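PDB 3WND: protein translation elongation factor 1A from Methanosarcina mazei, which binds cysteinyl-tRNA(Cys) in its GTP-bound form and, like SelB, EF-Tu and aIF2 gamma, probably acts in translation. Local coordinates for residues K276-C287 against S347-A355. Residues are numbered along the deposited sequence; the frame is centred on the assembly and turned at random.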
ATOM      1  N   LYS A 276      -4.642 -11.863 -17.597  1.00 19.60           N
ATOM      2  CA  LYS A 276      -5.876 -11.167 -18.046  1.00 17.13           C
ATOM      3  C   LYS A 276      -6.208 -10.072 -16.999  1.00 17.76           C
ATOM      4  O   LYS A 276      -6.301 -10.331 -15.782  1.00 16.93           O
ATOM      5  CB  LYS A 276      -7.040 -12.194 -18.077  1.00 28.48           C
ATOM      6  CG  LYS A 276      -8.371 -11.610 -18.425  1.00 33.76           C
ATOM      7  CD  LYS A 276      -8.337 -10.831 -19.769  1.00 44.22           C
ATOM      8  CE  LYS A 276      -9.739 -10.380 -20.244  1.00 58.84           C
ATOM      9  NZ  LYS A 276     -10.391  -9.406 -19.294  1.00 39.26           N
ATOM     10  N   GLU A 277      -6.498  -8.877 -17.481  1.00 15.51           N
ATOM     11  CA  GLU A 277      -7.024  -7.799 -16.644  1.00 18.67           C
ATOM     12  C   GLU A 277      -8.061  -7.053 -17.377  1.00 20.70           C
ATOM     13  O   GLU A 277      -8.027  -7.048 -18.633  1.00 20.45           O
ATOM     14  CB  GLU A 277      -5.880  -6.745 -16.278  1.00 16.88           C
ATOM     15  CG  GLU A 277      -4.751  -7.384 -15.445  1.00 17.20           C
ATOM     16  CD  GLU A 277      -5.206  -7.824 -14.062  1.00 15.46           C
ATOM     17  OE1 GLU A 277      -6.138  -7.185 -13.526  1.00 18.65           O
ATOM     18  OE2 GLU A 277      -4.620  -8.812 -13.566  1.00 17.67           O
ATOM     19  N   ILE A 278      -8.965  -6.395 -16.629  1.00 19.57           N
ATOM     20  CA  ILE A 278      -9.912  -5.449 -17.293  1.00 17.00           C
ATOM     21  C   ILE A 278      -9.148  -4.169 -17.611  1.00 17.85           C
ATOM     22  O   ILE A 278      -8.350  -3.701 -16.814  1.00 22.94           O
ATOM     23  CB  ILE A 278     -11.124  -5.106 -16.335  1.00 20.58           C
ATOM     24  CG1 ILE A 278     -11.828  -6.412 -15.963  1.00 20.93           C
ATOM     25  CG2 ILE A 278     -12.112  -4.076 -16.957  1.00 24.50           C
ATOM     26  CD1 ILE A 278     -12.823  -6.363 -14.801  1.00 24.48           C
ATOM     27  N   VAL A 279      -9.383  -3.611 -18.805  1.00 20.39           N
ATOM     28  CA  VAL A 279      -8.790  -2.325 -19.107  1.00 18.57           C
ATOM     29  C   VAL A 279      -9.898  -1.409 -19.579  1.00 21.55           C
ATOM     30  O   VAL A 279     -10.611  -1.684 -20.541  1.00 26.91           O
ATOM     31  CB  VAL A 279      -7.701  -2.396 -20.191  1.00 22.29           C
ATOM     32  CG1 VAL A 279      -7.265  -1.013 -20.551  1.00 21.54           C
ATOM     33  CG2 VAL A 279      -6.522  -3.272 -19.743  1.00 20.32           C
ATOM     34  N   THR A 280     -10.124  -0.313 -18.859  1.00 19.66           N
ATOM     35  CA  THR A 280     -11.178   0.662 -19.267  1.00 20.55           C
ATOM     36  C   THR A 280     -10.700   2.078 -18.944  1.00 23.46           C
ATOM     37  O   THR A 280      -9.676   2.292 -18.236  1.00 23.18           O
ATOM     38  CB  THR A 280     -12.538   0.397 -18.537  1.00 23.05           C
ATOM     39  OG1 THR A 280     -12.411   0.524 -17.080  1.00 25.54           O
ATOM     40  CG2 THR A 280     -13.141  -0.966 -18.848  1.00 26.53           C
ATOM     41  N   THR A 281     -11.404   3.073 -19.493  1.00 25.51           N
ATOM     42  CA  THR A 281     -11.091   4.493 -19.125  1.00 30.78           C
ATOM     43  C   THR A 281     -12.271   4.982 -18.293  1.00 36.00           C
ATOM     44  O   THR A 281     -12.164   5.998 -17.544  1.00 38.97           O
ATOM     45  CB  THR A 281     -10.975   5.459 -20.339  1.00 34.61           C
ATOM     46  OG1 THR A 281     -12.175   5.354 -21.078  1.00 32.47           O
ATOM     47  CG2 THR A 281      -9.793   5.195 -21.304  1.00 35.69           C
ATOM     48  N   ASP A 282     -13.399   4.265 -18.387  1.00 28.55           N
ATOM     49  CA  ASP A 282     -14.559   4.534 -17.507  1.00 40.73           C
ATOM     50  C   ASP A 282     -14.860   3.428 -16.473  1.00 35.01           C
ATOM     51  O   ASP A 282     -14.390   2.266 -16.590  1.00 30.98           O
ATOM     52  CB  ASP A 282     -15.830   4.752 -18.308  1.00 43.44           C
ATOM     53  CG  ASP A 282     -15.724   5.913 -19.298  1.00 62.44           C
ATOM     54  OD1 ASP A 282     -14.741   6.771 -19.206  1.00 38.21           O
ATOM     55  OD2 ASP A 282     -16.641   5.940 -20.167  1.00 66.19           O
ATOM     56  N   TYR A 283     -15.606   3.784 -15.436  1.00 27.67           N
ATOM     57  CA  TYR A 283     -15.828   2.877 -14.287  1.00 23.66           C
ATOM     58  C   TYR A 283     -17.227   2.985 -13.825  1.00 24.77           C
ATOM     59  O   TYR A 283     -17.748   4.070 -13.776  1.00 32.82           O
ATOM     60  CB  TYR A 283     -14.883   3.203 -13.093  1.00 21.38           C
ATOM     61  CG  TYR A 283     -13.479   3.442 -13.592  1.00 20.00           C
ATOM     62  CD1 TYR A 283     -12.614   2.375 -13.828  1.00 25.05           C
ATOM     63  CD2 TYR A 283     -13.091   4.735 -13.977  1.00 23.15           C
ATOM     64  CE1 TYR A 283     -11.354   2.628 -14.349  1.00 29.51           C
ATOM     65  CE2 TYR A 283     -11.824   5.028 -14.437  1.00 22.48           C
ATOM     66  CZ  TYR A 283     -10.975   3.952 -14.682  1.00 26.39           C
ATOM     67  OH  TYR A 283      -9.710   4.181 -15.196  1.00 31.76           O
ATOM     68  N   THR A 284     -17.813   1.874 -13.446  1.00 23.68           N
ATOM     69  CA  THR A 284     -19.075   1.927 -12.711  1.00 26.08           C
ATOM     70  C   THR A 284     -18.831   1.278 -11.354  1.00 24.92           C
ATOM     71  O   THR A 284     -18.605   0.067 -11.272  1.00 25.54           O
ATOM     72  CB  THR A 284     -20.152   1.088 -13.455  1.00 33.33           C
ATOM     73  OG1 THR A 284     -20.250   1.530 -14.816  1.00 31.66           O
ATOM     74  CG2 THR A 284     -21.508   1.173 -12.755  1.00 28.16           C
ATOM     75  N   LEU A 285     -18.797   2.083 -10.289  1.00 21.67           N
ATOM     76  CA  LEU A 285     -18.452   1.583  -8.917  1.00 20.79           C
ATOM     77  C   LEU A 285     -19.602   1.588  -7.921  1.00 20.87           C
ATOM     78  O   LEU A 285     -20.317   2.628  -7.784  1.00 24.91           O
ATOM     79  CB  LEU A 285     -17.322   2.450  -8.316  1.00 21.94           C
ATOM     80  CG  LEU A 285     -16.062   2.560  -9.196  1.00 18.18           C
ATOM     81  CD1 LEU A 285     -14.994   3.434  -8.520  1.00 18.63           C
ATOM     82  CD2 LEU A 285     -15.432   1.180  -9.502  1.00 19.92           C
ATOM     83  N   GLU A 286     -19.706   0.502  -7.116  1.00 20.46           N
ATOM     84  CA  GLU A 286     -20.605   0.443  -5.966  1.00 23.75           C
ATOM     85  C   GLU A 286     -19.712   1.006  -4.827  1.00 21.94           C
ATOM     86  O   GLU A 286     -18.690   0.420  -4.488  1.00 19.80           O
ATOM     87  CB  GLU A 286     -20.992  -0.999  -5.627  1.00 24.08           C
ATOM     88  CG  GLU A 286     -21.825  -1.719  -6.702  1.00 36.56           C
ATOM     89  CD  GLU A 286     -23.248  -2.004  -6.236  1.00 55.31           C
ATOM     90  OE1 GLU A 286     -23.660  -1.446  -5.184  1.00 57.50           O
ATOM     91  OE2 GLU A 286     -23.950  -2.808  -6.901  1.00 70.14           O
ATOM     92  N   CYS A 287     -20.106   2.143  -4.283  1.00 21.11           N
ATOM     93  CA  CYS A 287     -19.241   2.943  -3.393  1.00 18.30           C
ATOM     94  C   CYS A 287     -19.901   3.118  -2.052  1.00 18.42           C
ATOM     95  O   CYS A 287     -21.164   3.164  -1.916  1.00 19.19           O
ATOM     96  CB  CYS A 287     -19.055   4.354  -3.980  1.00 19.38           C
ATOM     97  SG  CYS A 287     -18.123   4.364  -5.528  1.00 20.89           S
ATOM     98  N   SER A 347      -8.706  -5.850 -11.857  1.00 19.02           N
ATOM     99  CA  SER A 347      -9.622  -6.985 -11.773  1.00 17.77           C
ATOM    100  C   SER A 347     -10.701  -6.570 -10.726  1.00 19.02           C
ATOM    101  O   SER A 347     -10.500  -5.613  -9.944  1.00 17.71           O
ATOM    102  CB  SER A 347      -8.837  -8.287 -11.371  1.00 20.77           C
ATOM    103  OG  SER A 347      -8.129  -8.689 -12.545  1.00 21.12           O
ATOM    104  N   LYS A 348     -11.771  -7.339 -10.640  1.00 21.42           N
ATOM    105  CA  LYS A 348     -12.921  -6.922  -9.803  1.00 20.25           C
ATOM    106  C   LYS A 348     -12.568  -6.993  -8.318  1.00 23.19           C
ATOM    107  O   LYS A 348     -13.228  -6.335  -7.516  1.00 21.29           O
ATOM    108  CB  LYS A 348     -14.150  -7.751 -10.126  1.00 25.32           C
ATOM    109  CG  LYS A 348     -14.603  -7.397 -11.506  1.00 30.13           C
ATOM    110  CD  LYS A 348     -16.084  -7.571 -11.719  1.00 28.05           C
ATOM    111  CE  LYS A 348     -16.385  -6.895 -13.046  1.00 37.81           C
ATOM    112  NZ  LYS A 348     -17.627  -6.061 -13.016  1.00 64.38           N
ATOM    113  N   GLN A 349     -11.548  -7.765  -7.963  1.00 22.26           N
ATOM    114  CA  GLN A 349     -11.144  -7.860  -6.572  1.00 20.78           C
ATOM    115  C   GLN A 349     -10.444  -6.567  -6.086  1.00 18.19           C
ATOM    116  O   GLN A 349     -10.102  -6.433  -4.943  1.00 24.25           O
ATOM    117  CB  GLN A 349     -10.236  -9.093  -6.285  1.00 21.10           C
ATOM    118  CG  GLN A 349      -8.855  -9.099  -7.011  1.00 23.16           C
ATOM    119  CD  GLN A 349      -8.940  -9.900  -8.258  1.00 27.94           C
ATOM    120  OE1 GLN A 349      -9.973  -9.901  -8.897  1.00 24.52           O
ATOM    121  NE2 GLN A 349      -7.851 -10.555  -8.658  1.00 21.67           N
ATOM    122  N   ASP A 350     -10.080  -5.706  -7.014  1.00 13.03           N
ATOM    123  CA  ASP A 350      -9.257  -4.543  -6.654  1.00 16.23           C
ATOM    124  C   ASP A 350     -10.132  -3.435  -6.097  1.00 18.82           C
ATOM    125  O   ASP A 350     -11.094  -3.015  -6.709  1.00 16.44           O
ATOM    126  CB  ASP A 350      -8.482  -3.974  -7.865  1.00 19.18           C
ATOM    127  CG  ASP A 350      -7.411  -4.872  -8.368  1.00 17.48           C
ATOM    128  OD1 ASP A 350      -6.870  -5.696  -7.659  1.00 18.54           O
ATOM    129  OD2 ASP A 350      -7.079  -4.706  -9.556  1.00 18.79           O
ATOM    130  N   ARG A 351      -9.795  -3.019  -4.857  1.00 17.06           N
ATOM    131  CA  ARG A 351     -10.558  -1.953  -4.195  1.00 19.00           C
ATOM    132  C   ARG A 351     -10.150  -0.605  -4.842  1.00 16.74           C
ATOM    133  O   ARG A 351      -8.950  -0.299  -5.025  1.00 15.14           O
ATOM    134  CB  ARG A 351     -10.347  -1.935  -2.658  1.00 18.72           C
ATOM    135  CG  ARG A 351     -11.167  -0.881  -1.991  1.00 19.46           C
ATOM    136  CD  ARG A 351     -10.840  -0.784  -0.497  1.00 24.02           C
ATOM    137  NE  ARG A 351     -11.085  -2.066   0.109  1.00 23.91           N
ATOM    138  CZ  ARG A 351     -11.981  -2.382   1.049  1.00 24.85           C
ATOM    139  NH1 ARG A 351     -12.706  -1.485   1.670  1.00 29.07           N
ATOM    140  NH2 ARG A 351     -12.101  -3.662   1.404  1.00 29.59           N
ATOM    141  N   PHE A 352     -11.156   0.182  -5.194  1.00 15.57           N
ATOM    142  CA  PHE A 352     -10.903   1.556  -5.702  1.00 16.90           C
ATOM    143  C   PHE A 352     -11.073   2.513  -4.481  1.00 16.50           C
ATOM    144  O   PHE A 352     -11.946   2.357  -3.652  1.00 16.83           O
ATOM    145  CB  PHE A 352     -11.997   1.954  -6.688  1.00 17.01           C
ATOM    146  CG  PHE A 352     -11.855   1.310  -8.064  1.00 18.36           C
ATOM    147  CD1 PHE A 352     -11.438   2.070  -9.142  1.00 18.19           C
ATOM    148  CD2 PHE A 352     -12.205  -0.044  -8.267  1.00 20.57           C
ATOM    149  CE1 PHE A 352     -11.373   1.509 -10.426  1.00 19.89           C
ATOM    150  CE2 PHE A 352     -12.052  -0.627  -9.519  1.00 17.96           C
ATOM    151  CZ  PHE A 352     -11.692   0.177 -10.629  1.00 19.42           C
ATOM    152  N   LEU A 353     -10.232   3.528  -4.439  1.00 15.03           N
ATOM    153  CA  LEU A 353     -10.404   4.634  -3.505  1.00 14.31           C
ATOM    154  C   LEU A 353     -10.656   5.912  -4.318  1.00 13.09           C
ATOM    155  O   LEU A 353     -10.096   6.095  -5.400  1.00 18.48           O
ATOM    156  CB  LEU A 353      -9.154   4.903  -2.738  1.00 17.18           C
ATOM    157  CG  LEU A 353      -8.797   3.949  -1.657  1.00 17.93           C
ATOM    158  CD1 LEU A 353      -7.553   4.515  -0.856  1.00 19.74           C
ATOM    159  CD2 LEU A 353      -9.944   3.570  -0.706  1.00 19.33           C
ATOM    160  N   LEU A 354     -11.559   6.756  -3.826  1.00 14.26           N
ATOM    161  CA  LEU A 354     -11.797   8.051  -4.479  1.00 13.75           C
ATOM    162  C   LEU A 354     -11.457   9.155  -3.489  1.00 15.02           C
ATOM    163  O   LEU A 354     -11.787   9.054  -2.299  1.00 15.72           O
ATOM    164  CB  LEU A 354     -13.309   8.173  -4.750  1.00 15.37           C
ATOM    165  CG  LEU A 354     -13.798   7.073  -5.736  1.00 17.91           C
ATOM    166  CD1 LEU A 354     -15.318   7.136  -5.926  1.00 18.59           C
ATOM    167  CD2 LEU A 354     -13.073   7.149  -7.094  1.00 17.55           C
ATOM    168  N   ALA A 355     -10.848  10.198  -4.033  1.00 14.83           N
ATOM    169  CA  ALA A 355     -10.391  11.321  -3.211  1.00 14.19           C
ATOM    170  C   ALA A 355     -10.842  12.626  -3.834  1.00 17.13           C
ATOM    171  O   ALA A 355     -11.135  12.675  -5.053  1.00 17.06           O
ATOM    172  CB  ALA A 355      -8.853  11.282  -3.019  1.00 14.92           C
TER
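Leu285 lays its CD2 methyl over the centre of the Phe352 ring, 3.7 Å from the centroid and only 11° off the ring normal, a CH-pi contact over the face. This contact lies inside the C-terminal beta-barrel, whose strands 282-287 and 352-355 run nearly at right angles with axes 9.3 Å apart and so meet through side chains, each pairing with strand 363-369. The Phe352 edge also points at the Tyr283 face in an offset edge-to-face pair, centroids 5.7 Å apart and planes at 61°. Leu304 of strand 301-306 touches both side chains. Were Phe352 replaced by an alanine, a gap would probably open under both Leu285 methyls and the Tyr283 ring would lose its edge-on partner. Farther along, Cys287 SG meets Leu354 CD1 at 4.0 Å. Toward the edge, Ile278 CD1 rests on Lys348 CG at 3.9 Å. Beyond it lies a type I turn from Ser347 to Asp350, where Ser347 N donates to Asp350 OD2. Arg194 salt-bridges both Glu277 OE2 and Asp350 OD2, probably offsetting their like charges, and Ser274 OG also hydrogen-bonds to Glu277 OE2. With the Glu277 chain bent at CB-CG, Ser347 OG donates to Glu277 OE1 at 2.7 Å from above the carboxylate plane, 43° out of it.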